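PDB 4GR2: AtRbcX1, which acts as a homodimeric chloroplast chaperone in the assembly of Rubisco, the carbon dioxide-fixing enzyme. Local coordinates for residues N53-S56 / K60-A63; T64-S69 / N74-I79; A33-E36 / E41-M44; D21-V26 / N89-D94. The protein carries 2 engineered substitutions. All blocks are in the same frame, centred on the assembly; numbering follows the deposited sequence.

In the fold
The contacts of this all-helical RbcX subunit illustrate how chemistry follows depth. Contacts 2 and 4 are buried, contact 1 is partly buried, and contact 3 lies on the surface. Contacts 1 and 2 share helix 58-68 and touch each other, the first packing the preceding loop on it, the second folding it against helix 70-90. Contacts 3 and 4 share helix 11-35, yet lie about 21 Å apart between centres. Apolar side chains make contact 2 and aromatic rings contact 4; in contact 1 a ring meets a valine methyl and loop carbonyls, in contact 3 the stem of a glutamate, with a leucine beside it. Contacts 1, 2 and 4 also meet the second subunit; contact 3 does not.

Contact 1. Residues N53-S56 / K60-A63. Engineered in segment 60-63: Leu62 (natural residue Cys).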
loop_
_atom_site.group_PDB
_atom_site.type_symbol
_atom_site.label_atom_id
_atom_site.label_comp_id
_atom_site.label_asym_id
_atom_site.label_seq_id
_atom_site.Cartn_x
_atom_site.Cartn_y
_atom_site.Cartn_z
ATOM N N ASN B 53 -8.300 -17.805 9.676
ATOM C CA ASN B 53 -7.110 -17.632 8.852
ATOM C C ASN B 53 -7.084 -16.280 8.181
ATOM O O ASN B 53 -8.046 -15.881 7.527
ATOM C CB ASN B 53 -7.004 -18.739 7.811
ATOM C CG ASN B 53 -6.742 -20.074 8.436
ATOM O OD1 ASN B 53 -7.675 -20.794 8.789
ATOM N ND2 ASN B 53 -5.471 -20.404 8.617
ATOM N N SER B 54 -5.974 -15.579 8.342
ATOM C CA SER B 54 -5.895 -14.199 7.891
ATOM C C SER B 54 -5.259 -13.996 6.529
ATOM O O SER B 54 -4.115 -14.400 6.303
ATOM C CB SER B 54 -5.084 -13.408 8.878
ATOM O OG SER B 54 -3.719 -13.817 8.970
ATOM N N VAL B 55 -5.989 -13.337 5.642
ATOM C CA VAL B 55 -5.459 -12.988 4.317
ATOM C C VAL B 55 -4.265 -12.009 4.344
ATOM O O VAL B 55 -3.666 -11.765 3.295
ATOM C CB VAL B 55 -6.558 -12.359 3.445
ATOM C CG1 VAL B 55 -7.673 -13.350 3.186
ATOM C CG2 VAL B 55 -7.112 -11.120 4.135
ATOM N N SER B 56 -3.912 -11.475 5.526
ATOM C CA SER B 56 -2.925 -10.376 5.642
ATOM C C SER B 56 -1.492 -10.635 5.111
ATOM O O SER B 56 -1.043 -9.942 4.185
ATOM C CB SER B 56 -2.920 -9.805 7.055
ATOM O OG SER B 56 -4.147 -9.121 7.299
ATOM N N LYS B 60 1.337 -16.744 3.250
ATOM C CA LYS B 60 1.232 -17.632 4.408
ATOM C C LYS B 60 -0.183 -18.178 4.463
ATOM O O LYS B 60 -0.376 -19.361 4.717
ATOM C CB LYS B 60 1.592 -16.914 5.720
ATOM N N PHE B 61 -1.165 -17.319 4.203
ATOM C CA PHE B 61 -2.569 -17.742 4.123
ATOM C C PHE B 61 -2.781 -18.822 3.038
ATOM O O PHE B 61 -3.501 -19.804 3.253
ATOM C CB PHE B 61 -3.456 -16.532 3.833
ATOM C CG PHE B 61 -4.898 -16.873 3.501
ATOM C CD1 PHE B 61 -5.850 -16.967 4.507
ATOM C CD2 PHE B 61 -5.308 -17.046 2.171
ATOM C CE1 PHE B 61 -7.173 -17.252 4.210
ATOM C CE2 PHE B 61 -6.637 -17.335 1.859
ATOM C CZ PHE B 61 -7.573 -17.438 2.882
ATOM N N LEU B 62 -2.165 -18.633 1.874
ATOM C CA LEU B 62 -2.332 -19.597 0.785
ATOM C C LEU B 62 -1.610 -20.906 1.081
ATOM O O LEU B 62 -2.130 -21.989 0.784
ATOM C CB LEU B 62 -1.847 -19.014 -0.551
ATOM C CG LEU B 62 -2.753 -17.914 -1.124
ATOM C CD1 LEU B 62 -2.085 -17.249 -2.306
ATOM C CD2 LEU B 62 -4.112 -18.516 -1.512
ATOM N N ALA B 63 -0.407 -20.807 1.645
ATOM C CA ALA B 63 0.360 -21.997 2.012
ATOM C C ALA B 63 -0.417 -22.841 3.016
ATOM O O ALA B 63 -0.422 -24.079 2.955
ATOM C CB ALA B 63 1.701 -21.605 2.585
#
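Val55 and Phe61 lie side by side and point the same way, the valine over one face of the phenyl ring. The methyl CG1 of Val55 stands 4.1 Å from the centroid of the Phe61 ring and only 11° off its normal, a CH-pi contact over its centre. Phe61 reaches this position with CG anti to its backbone N (chi1 170°), which swings the ring off the helix toward the loop. The loop backbone wraps round the rest of the side chain. Asn53 O lies at the ring edge, 3.7 Å from Phe61 CE1, while Ser54 O approaches CB of Phe61 to 3.3 Å. Asn53 adds its CB, 3.9 Å from the same CE1. No hydrogen bond spans the two segments, so the loop meets the helix through van der Waals and CH-pi contact. An alanine at Phe61 would remove the surface on which Val55 CG1 rests and would probably leave the loop 53-56 freer to shift. The arrangement belongs to the connection between helix 40-52 and helix 58-68: Phe61 also meets Phe49 and Leu50 of the former and touches Val28 of helix 11-35, so that this side chain meets two helices besides its own.

Contact 2. Residues T64-S69 / N74-I79; sequences TLMRRS and NLALRI
Apolar contacts between Leu65 and Met66 on one helix and Ala76 and Ile79 on the other carry this pairing. The branch CD2 of Leu65 does most of the touching: it settles over the backbone at Ala76, 3.7 Å from Ala76 N, and meets CD1 of Ile79 at 3.9 Å. With CG anti to the backbone N (chi1 -178°), Leu65 extends this methyl across the interface. Met66 works from its root, its CB lying 3.6 Å from Ala76 CB; the thioether then bends round the same methyl, leaving SD of Met66 3.9 Å from Ala76 CB. Met66 also packs on Leu111 of the second subunit. The small alanine sits where the two backbones come closest, and the local axes approach to 8.2 Å at 146°, a roughly antiparallel helical hairpin.

Polar interactions belong to the margins. Ser69 stands at the N-cap position of helix 70-90, its side chain capping a backbone N, and its OG is also hydrogen-bonded to His72 ND1; Arg78 NH2 bonds to Gln34 OE1 of helix 11-35.

No hydrogen bond or ion pair joins the segments. Their cohesion therefore rests on close apolar fit, side-chain shape rather than directional bonding setting how the helices lie together.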
loop_
_atom_site.group_PDB
_atom_site.type_symbol
_atom_site.label_atom_id
_atom_site.label_comp_id
_atom_site.label_asym_id
_atom_site.label_seq_id
_atom_site.Cartn_x
_atom_site.Cartn_y
_atom_site.Cartn_z
ATOM N N THR B 64 -1.092 -22.159 3.927
ATOM C CA THR B 64 -1.904 -22.818 4.935
ATOM C C THR B 64 -3.151 -23.418 4.308
ATOM O O THR B 64 -3.581 -24.531 4.660
ATOM C CB THR B 64 -2.305 -21.823 6.034
ATOM O OG1 THR B 64 -1.119 -21.386 6.704
ATOM C CG2 THR B 64 -3.256 -22.462 7.044
ATOM N N LEU B 65 -3.737 -22.678 3.377
ATOM C CA LEU B 65 -4.946 -23.135 2.706
ATOM C C LEU B 65 -4.707 -24.396 1.879
ATOM O O LEU B 65 -5.563 -25.268 1.785
ATOM C CB LEU B 65 -5.498 -22.039 1.803
ATOM C CG LEU B 65 -6.797 -22.383 1.072
ATOM C CD1 LEU B 65 -7.949 -22.596 2.060
ATOM C CD2 LEU B 65 -7.126 -21.306 0.020
ATOM N N MET B 66 -3.553 -24.516 1.257
ATOM C CA MET B 66 -3.410 -25.687 0.407
ATOM C C MET B 66 -2.935 -26.928 1.150
ATOM O O MET B 66 -2.922 -28.030 0.596
ATOM C CB MET B 66 -2.568 -25.399 -0.816
ATOM C CG MET B 66 -1.230 -24.876 -0.532
ATOM S SD MET B 66 -0.832 -23.786 -1.900
ATOM C CE MET B 66 0.928 -23.983 -1.946
ATOM N N ARG B 67 -2.566 -26.743 2.408
ATOM C CA ARG B 67 -2.194 -27.853 3.265
ATOM C C ARG B 67 -3.404 -28.288 4.086
ATOM O O ARG B 67 -3.352 -29.290 4.793
ATOM C CB ARG B 67 -1.032 -27.455 4.170
ATOM C CG ARG B 67 0.310 -27.502 3.471
ATOM C CD ARG B 67 1.358 -26.693 4.209
ATOM N NE ARG B 67 2.649 -26.714 3.519
ATOM C CZ ARG B 67 2.914 -26.076 2.377
ATOM N NH1 ARG B 67 1.983 -25.353 1.760
ATOM N NH2 ARG B 67 4.125 -26.156 1.849
ATOM N N ARG B 68 -4.500 -27.546 3.967
ATOM C CA ARG B 68 -5.700 -27.821 4.751
ATOM C C ARG B 68 -6.393 -29.113 4.308
ATOM O O ARG B 68 -6.810 -29.910 5.136
ATOM C CB ARG B 68 -6.656 -26.628 4.689
ATOM C CG ARG B 68 -8.024 -26.877 5.263
ATOM C CD ARG B 68 -8.009 -27.300 6.743
ATOM N NE ARG B 68 -9.393 -27.416 7.203
ATOM C CZ ARG B 68 -10.164 -28.480 6.999
ATOM N NH1 ARG B 68 -9.682 -29.559 6.382
ATOM N NH2 ARG B 68 -11.415 -28.479 7.433
ATOM N N SER B 69 -6.511 -29.312 3.000
ATOM C CA SER B 69 -7.050 -30.547 2.451
ATOM C C SER B 69 -6.765 -30.524 0.961
ATOM O O SER B 69 -6.335 -29.501 0.433
ATOM C CB SER B 69 -8.555 -30.684 2.738
ATOM O OG SER B 69 -9.372 -30.108 1.736
ATOM N N ASN B 74 -6.977 -27.295 -4.065
ATOM C CA ASN B 74 -7.543 -26.882 -5.343
ATOM C C ASN B 74 -8.117 -25.460 -5.286
ATOM O O ASN B 74 -8.124 -24.742 -6.294
ATOM C CB ASN B 74 -8.597 -27.886 -5.831
ATOM C CG ASN B 74 -7.986 -29.243 -6.270
ATOM O OD1 ASN B 74 -6.930 -29.299 -6.913
ATOM N ND2 ASN B 74 -8.665 -30.331 -5.915
ATOM N N LEU B 75 -8.587 -25.046 -4.111
ATOM C CA LEU B 75 -9.077 -23.676 -3.951
ATOM C C LEU B 75 -7.921 -22.661 -3.983
ATOM O O LEU B 75 -8.013 -21.603 -4.614
ATOM C CB LEU B 75 -9.865 -23.550 -2.658
ATOM C CG LEU B 75 -10.816 -22.361 -2.578
ATOM C CD1 LEU B 75 -11.675 -22.322 -3.825
ATOM C CD2 LEU B 75 -11.689 -22.474 -1.336
ATOM N N ALA B 76 -6.835 -22.998 -3.300
ATOM C CA ALA B 76 -5.612 -22.214 -3.358
ATOM C C ALA B 76 -5.116 -22.003 -4.785
ATOM O O ALA B 76 -4.720 -20.891 -5.149
ATOM C CB ALA B 76 -4.531 -22.879 -2.541
ATOM N N LEU B 77 -5.112 -23.084 -5.574
ATOM C CA LEU B 77 -4.614 -23.046 -6.953
ATOM C C LEU B 77 -5.504 -22.178 -7.840
ATOM O O LEU B 77 -5.036 -21.572 -8.813
ATOM C CB LEU B 77 -4.503 -24.475 -7.524
ATOM C CG LEU B 77 -3.088 -25.078 -7.544
ATOM C CD1 LEU B 77 -2.211 -24.328 -8.548
ATOM C CD2 LEU B 77 -2.417 -25.047 -6.188
ATOM N N ARG B 78 -6.790 -22.140 -7.510
ATOM C CA ARG B 78 -7.734 -21.263 -8.182
ATOM C C ARG B 78 -7.416 -19.783 -7.865
ATOM O O ARG B 78 -7.367 -18.922 -8.763
ATOM C CB ARG B 78 -9.142 -21.603 -7.709
ATOM C CG ARG B 78 -10.226 -20.668 -8.235
ATOM C CD ARG B 78 -10.405 -20.826 -9.753
ATOM N NE ARG B 78 -11.243 -19.773 -10.333
ATOM C CZ ARG B 78 -11.156 -19.351 -11.595
ATOM N NH1 ARG B 78 -10.261 -19.886 -12.426
ATOM N NH2 ARG B 78 -11.959 -18.384 -12.023
ATOM N N ILE B 79 -7.199 -19.504 -6.582
ATOM C CA ILE B 79 -6.881 -18.158 -6.124
ATOM C C ILE B 79 -5.553 -17.742 -6.722
ATOM O O ILE B 79 -5.401 -16.610 -7.142
ATOM C CB ILE B 79 -6.890 -18.069 -4.570
ATOM C CG1 ILE B 79 -8.302 -18.400 -4.061
ATOM C CG2 ILE B 79 -6.416 -16.661 -4.079
ATOM C CD1 ILE B 79 -8.427 -18.675 -2.563
#

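Contact 3. Residues A33-E36 / E41-M44; sequences AQLE and EAYM
Glu36 lays its aliphatic stem over one face of the Tyr43 ring, while Leu35 beside it packs against the backbone of the same helix turn. With chi1 at -160°, the glutamate brings its CG over the middle of the ring: Glu36 CG is 4.1 Å from the centroid of the Tyr43 ring and practically on its normal, a CH-pi contact. Tyr43 answers with CG anti to its backbone N (chi1 165°), a setting that brings the ring alongside Glu36. Nearer the backbones, Leu35 CB and Tyr43 CB meet at 3.8 Å. Leu35 holds a less usual first torsion, displaced from a fully staggered position, and its CD2 extends to 3.6 Å from Ala42 O and 4.1 Å from Ala42 CB.

The contact closes the short turn between helix 11-35 and helix 40-52. Asn39 OD1 accepts a hydrogen bond from Ala42 N, and Tyr43 OH is hydrogen-bonded to Arg47 NE.

No hydrogen bond crosses between the segments; the contact is made of apolar, CH-pi and carbon-to-carbonyl approaches. At this surface position an acidic residue thus contributes its methylenes to the packing, and the tyrosine joins a ring face used in dispersion contacts to a hydroxyl engaged in polar bonding.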
loop_
_atom_site.group_PDB
_atom_site.type_symbol
_atom_site.label_atom_id
_atom_site.label_comp_id
_atom_site.label_asym_id
_atom_site.label_seq_id
_atom_site.Cartn_x
_atom_site.Cartn_y
_atom_site.Cartn_z
ATOM N N ALA B 33 -16.908 -14.879 -4.441
ATOM C CA ALA B 33 -18.135 -14.481 -5.125
ATOM C C ALA B 33 -18.606 -15.572 -6.093
ATOM O O ALA B 33 -19.768 -15.977 -6.072
ATOM C CB ALA B 33 -17.922 -13.167 -5.860
ATOM N N GLN B 34 -17.678 -16.047 -6.921
ATOM C CA GLN B 34 -17.947 -17.080 -7.919
ATOM C C GLN B 34 -18.498 -18.356 -7.303
ATOM O O GLN B 34 -19.237 -19.101 -7.951
ATOM C CB GLN B 34 -16.668 -17.421 -8.677
ATOM C CG GLN B 34 -16.207 -16.360 -9.641
ATOM C CD GLN B 34 -14.860 -16.697 -10.225
ATOM O OE1 GLN B 34 -14.406 -17.844 -10.150
ATOM N NE2 GLN B 34 -14.202 -15.705 -10.802
ATOM N N LEU B 35 -18.118 -18.608 -6.054
ATOM C CA LEU B 35 -18.526 -19.808 -5.342
ATOM C C LEU B 35 -19.963 -19.738 -4.832
ATOM O O LEU B 35 -20.619 -20.771 -4.693
ATOM C CB LEU B 35 -17.593 -20.055 -4.152
ATOM C CG LEU B 35 -16.520 -21.138 -4.267
ATOM C CD1 LEU B 35 -15.629 -20.894 -5.470
ATOM C CD2 LEU B 35 -15.696 -21.201 -2.993
ATOM N N GLU B 36 -20.451 -18.531 -4.551
ATOM C CA GLU B 36 -21.697 -18.389 -3.797
ATOM C C GLU B 36 -22.960 -18.978 -4.458
ATOM O O GLU B 36 -23.956 -19.230 -3.777
ATOM C CB GLU B 36 -21.918 -16.943 -3.340
ATOM C CG GLU B 36 -22.893 -16.836 -2.174
ATOM C CD GLU B 36 -23.062 -15.423 -1.661
ATOM O OE1 GLU B 36 -22.206 -14.567 -1.978
ATOM O OE2 GLU B 36 -24.052 -15.174 -0.938
ATOM N N GLU B 41 -21.520 -25.279 -1.008
ATOM C CA GLU B 41 -20.862 -26.161 -0.050
ATOM C C GLU B 41 -19.419 -25.706 0.122
ATOM O O GLU B 41 -18.907 -25.633 1.244
ATOM C CB GLU B 41 -20.904 -27.615 -0.530
ATOM N N ALA B 42 -18.776 -25.392 -1.005
ATOM C CA ALA B 42 -17.398 -24.905 -1.017
ATOM C C ALA B 42 -17.307 -23.444 -0.581
ATOM O O ALA B 42 -16.300 -23.035 0.003
ATOM C CB ALA B 42 -16.767 -25.091 -2.385
ATOM N N TYR B 43 -18.350 -22.661 -0.857
ATOM C CA TYR B 43 -18.398 -21.282 -0.364
ATOM C C TYR B 43 -18.425 -21.254 1.163
ATOM O O TYR B 43 -17.760 -20.426 1.783
ATOM C CB TYR B 43 -19.589 -20.493 -0.930
ATOM C CG TYR B 43 -19.845 -19.213 -0.157
ATOM C CD1 TYR B 43 -19.089 -18.066 -0.393
ATOM C CD2 TYR B 43 -20.824 -19.157 0.825
ATOM C CE1 TYR B 43 -19.313 -16.903 0.325
ATOM C CE2 TYR B 43 -21.050 -18.000 1.547
ATOM C CZ TYR B 43 -20.297 -16.882 1.295
ATOM O OH TYR B 43 -20.535 -15.738 2.018
ATOM N N MET B 44 -19.202 -22.159 1.759
ATOM C CA MET B 44 -19.291 -22.260 3.212
ATOM C C MET B 44 -17.930 -22.626 3.801
ATOM O O MET B 44 -17.471 -22.011 4.767
#

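Contact 4. Residues D21-V26 / N89-D94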
loop_
_atom_site.group_PDB
_atom_site.type_symbol
_atom_site.label_atom_id
_atom_site.label_comp_id
_atom_site.label_asym_id
_atom_site.label_seq_id
_atom_site.Cartn_x
_atom_site.Cartn_y
_atom_site.Cartn_z
ATOM N N ASP B 21 0.134 -8.586 -1.967
ATOM C CA ASP B 21 -0.782 -8.999 -0.913
ATOM C C ASP B 21 -2.183 -8.487 -1.158
ATOM O O ASP B 21 -3.160 -9.209 -0.918
ATOM C CB ASP B 21 -0.287 -8.563 0.480
ATOM C CG ASP B 21 0.885 -9.397 0.968
ATOM O OD1 ASP B 21 0.946 -10.605 0.612
ATOM O OD2 ASP B 21 1.739 -8.844 1.704
ATOM N N PHE B 22 -2.289 -7.241 -1.618
ATOM C CA PHE B 22 -3.595 -6.692 -2.000
ATOM C C PHE B 22 -4.268 -7.560 -3.094
ATOM O O PHE B 22 -5.461 -7.824 -3.028
ATOM C CB PHE B 22 -3.473 -5.226 -2.466
ATOM C CG PHE B 22 -4.802 -4.570 -2.734
ATOM C CD1 PHE B 22 -5.768 -4.495 -1.730
ATOM C CD2 PHE B 22 -5.103 -4.055 -3.994
ATOM C CE1 PHE B 22 -7.010 -3.903 -1.976
ATOM C CE2 PHE B 22 -6.341 -3.458 -4.243
ATOM C CZ PHE B 22 -7.286 -3.382 -3.249
ATOM N N PHE B 23 -3.500 -7.987 -4.094
ATOM C CA PHE B 23 -4.051 -8.831 -5.167
ATOM C C PHE B 23 -4.515 -10.191 -4.668
ATOM O O PHE B 23 -5.544 -10.698 -5.125
ATOM C CB PHE B 23 -3.060 -8.989 -6.325
ATOM C CG PHE B 23 -2.805 -7.711 -7.070
ATOM C CD1 PHE B 23 -3.825 -6.796 -7.255
ATOM C CD2 PHE B 23 -1.533 -7.405 -7.543
ATOM C CE1 PHE B 23 -3.591 -5.597 -7.934
ATOM C CE2 PHE B 23 -1.285 -6.201 -8.212
ATOM C CZ PHE B 23 -2.324 -5.302 -8.407
ATOM N N THR B 24 -3.779 -10.776 -3.726
ATOM C CA THR B 24 -4.245 -12.014 -3.065
ATOM C C THR B 24 -5.598 -11.820 -2.421
ATOM O O THR B 24 -6.465 -12.671 -2.521
ATOM C CB THR B 24 -3.271 -12.486 -1.984
ATOM O OG1 THR B 24 -1.979 -12.696 -2.576
ATOM C CG2 THR B 24 -3.771 -13.774 -1.290
ATOM N N TYR B 25 -5.787 -10.671 -1.776
ATOM C CA TYR B 25 -7.043 -10.356 -1.110
ATOM C C TYR B 25 -8.197 -10.112 -2.092
ATOM O O TYR B 25 -9.319 -10.564 -1.854
ATOM C CB TYR B 25 -6.866 -9.158 -0.150
ATOM C CG TYR B 25 -8.105 -8.307 0.005
ATOM C CD1 TYR B 25 -9.053 -8.585 0.986
ATOM C CD2 TYR B 25 -8.332 -7.225 -0.841
ATOM C CE1 TYR B 25 -10.197 -7.801 1.115
ATOM C CE2 TYR B 25 -9.467 -6.446 -0.725
ATOM C CZ TYR B 25 -10.394 -6.734 0.256
ATOM O OH TYR B 25 -11.516 -5.941 0.356
ATOM N N VAL B 26 -7.934 -9.366 -3.166
ATOM C CA VAL B 26 -8.911 -9.217 -4.246
ATOM C C VAL B 26 -9.303 -10.608 -4.790
ATOM O O VAL B 26 -10.479 -10.924 -4.924
ATOM C CB VAL B 26 -8.367 -8.362 -5.414
ATOM C CG1 VAL B 26 -9.460 -8.144 -6.457
ATOM C CG2 VAL B 26 -7.856 -7.015 -4.920
ATOM N N ASN B 89 -4.251 -8.486 -16.058
ATOM C CA ASN B 89 -5.246 -8.322 -17.110
ATOM C C ASN B 89 -6.376 -7.356 -16.782
ATOM O O ASN B 89 -6.814 -6.604 -17.645
ATOM C CB ASN B 89 -5.825 -9.688 -17.552
ATOM C CG ASN B 89 -4.749 -10.661 -18.093
ATOM O OD1 ASN B 89 -3.761 -10.249 -18.718
ATOM N ND2 ASN B 89 -4.955 -11.958 -17.860
ATOM N N ASP B 90 -6.854 -7.354 -15.547
ATOM C CA ASP B 90 -8.041 -6.557 -15.232
ATOM C C ASP B 90 -7.747 -5.270 -14.451
ATOM O O ASP B 90 -8.366 -4.240 -14.712
ATOM C CB ASP B 90 -9.046 -7.382 -14.439
ATOM C CG ASP B 90 -9.502 -8.592 -15.197
ATOM O OD1 ASP B 90 -9.431 -8.542 -16.443
ATOM O OD2 ASP B 90 -9.921 -9.576 -14.556
ATOM N N PHE B 91 -6.853 -5.354 -13.466
ATOM C CA PHE B 91 -6.542 -4.209 -12.610
ATOM C C PHE B 91 -6.118 -3.010 -13.452
ATOM O O PHE B 91 -5.193 -3.102 -14.266
ATOM C CB PHE B 91 -5.428 -4.550 -11.622
ATOM C CG PHE B 91 -5.196 -3.484 -10.558
ATOM C CD1 PHE B 91 -6.151 -3.247 -9.581
ATOM C CD2 PHE B 91 -4.001 -2.761 -10.517
ATOM C CE1 PHE B 91 -5.941 -2.283 -8.579
ATOM C CE2 PHE B 91 -3.773 -1.807 -9.509
ATOM C CZ PHE B 91 -4.757 -1.577 -8.538
ATOM N N GLU B 92 -6.781 -1.876 -13.237
ATOM C CA GLU B 92 -6.504 -0.689 -14.042
ATOM C C GLU B 92 -5.366 0.137 -13.460
ATOM O O GLU B 92 -5.591 1.136 -12.783
ATOM C CB GLU B 92 -7.780 0.133 -14.239
ATOM C CG GLU B 92 -8.825 -0.574 -15.097
ATOM C CD GLU B 92 -10.213 -0.015 -14.894
ATOM O OE1 GLU B 92 -11.185 -0.650 -15.350
ATOM O OE2 GLU B 92 -10.330 1.059 -14.270
ATOM N N TRP B 93 -4.146 -0.304 -13.756
ATOM C CA TRP B 93 -2.917 0.283 -13.231
ATOM C C TRP B 93 -2.853 1.795 -13.404
ATOM O O TRP B 93 -2.666 2.523 -12.434
ATOM C CB TRP B 93 -1.692 -0.378 -13.885
ATOM C CG TRP B 93 -1.451 -1.778 -13.370
ATOM C CD1 TRP B 93 -1.941 -2.953 -13.884
ATOM C CD2 TRP B 93 -0.680 -2.132 -12.215
ATOM N NE1 TRP B 93 -1.504 -4.021 -13.122
ATOM C CE2 TRP B 93 -0.726 -3.538 -12.094
ATOM C CE3 TRP B 93 0.063 -1.387 -11.274
ATOM C CZ2 TRP B 93 -0.072 -4.219 -11.062
ATOM C CZ3 TRP B 93 0.723 -2.068 -10.257
ATOM C CH2 TRP B 93 0.646 -3.472 -10.156
ATOM N N ASP B 94 -3.027 2.267 -14.635
ATOM C CA ASP B 94 -2.921 3.692 -14.907
ATOM C C ASP B 94 -4.027 4.518 -14.265
ATOM O O ASP B 94 -3.794 5.653 -13.829
ATOM C CB ASP B 94 -2.787 3.967 -16.401
ATOM C CG ASP B 94 -1.342 4.084 -16.812
ATOM O OD1 ASP B 94 -0.716 5.147 -16.529
ATOM O OD2 ASP B 94 -0.823 3.098 -17.378
#
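Phe23 drives the edge of its ring into the angle between Phe91 and Trp93, completing an aromatic cluster that ties helix 11-35 to the connection between helices 70-90 and 93-118. Over one face of Phe91, close to its centre, stands Phe23 CE1, 3.7 Å above the plane. The two rings form a T-shaped (edge-to-face) pair, with centroids 5.0 Å apart and planes at 73°. Trp93 also meets the rim of Phe23, CZ2 of the indole lying 3.6 Å from Phe23 CZ, but this pair is oblique, with planes at 69°. The cluster is closed within 89-94 as well, since Phe91 CD2 lies over a face of the Trp93 ring and Trp93 CD2 lies in plane at the edge of the Phe91 ring.

Phe23 can reach both partners because its CG is anti to the carbonyl carbon (chi1 -67°), sending the ring toward 89-94 although its backbone stays far from theirs: even the nearest alpha carbons, of Phe23 and Phe91, are 9.1 Å apart. A serine at Phe91 would take away the face that receives Phe23 and would probably leave that edge without its partner, with a gap beside Trp93.

Glu92, between the two aromatic residues, centres an inverse gamma turn and occupies the N-cap position of helix 93-118. Here the second subunit comes in: its Glu12 OE2 accepts a hydrogen bond from Glu92 N, and its Lys97 makes a cation-pi contact with Trp93. The indole is fixed from its polar side too, with Trp93 NE1 hydrogen-bonded to Ala87 O.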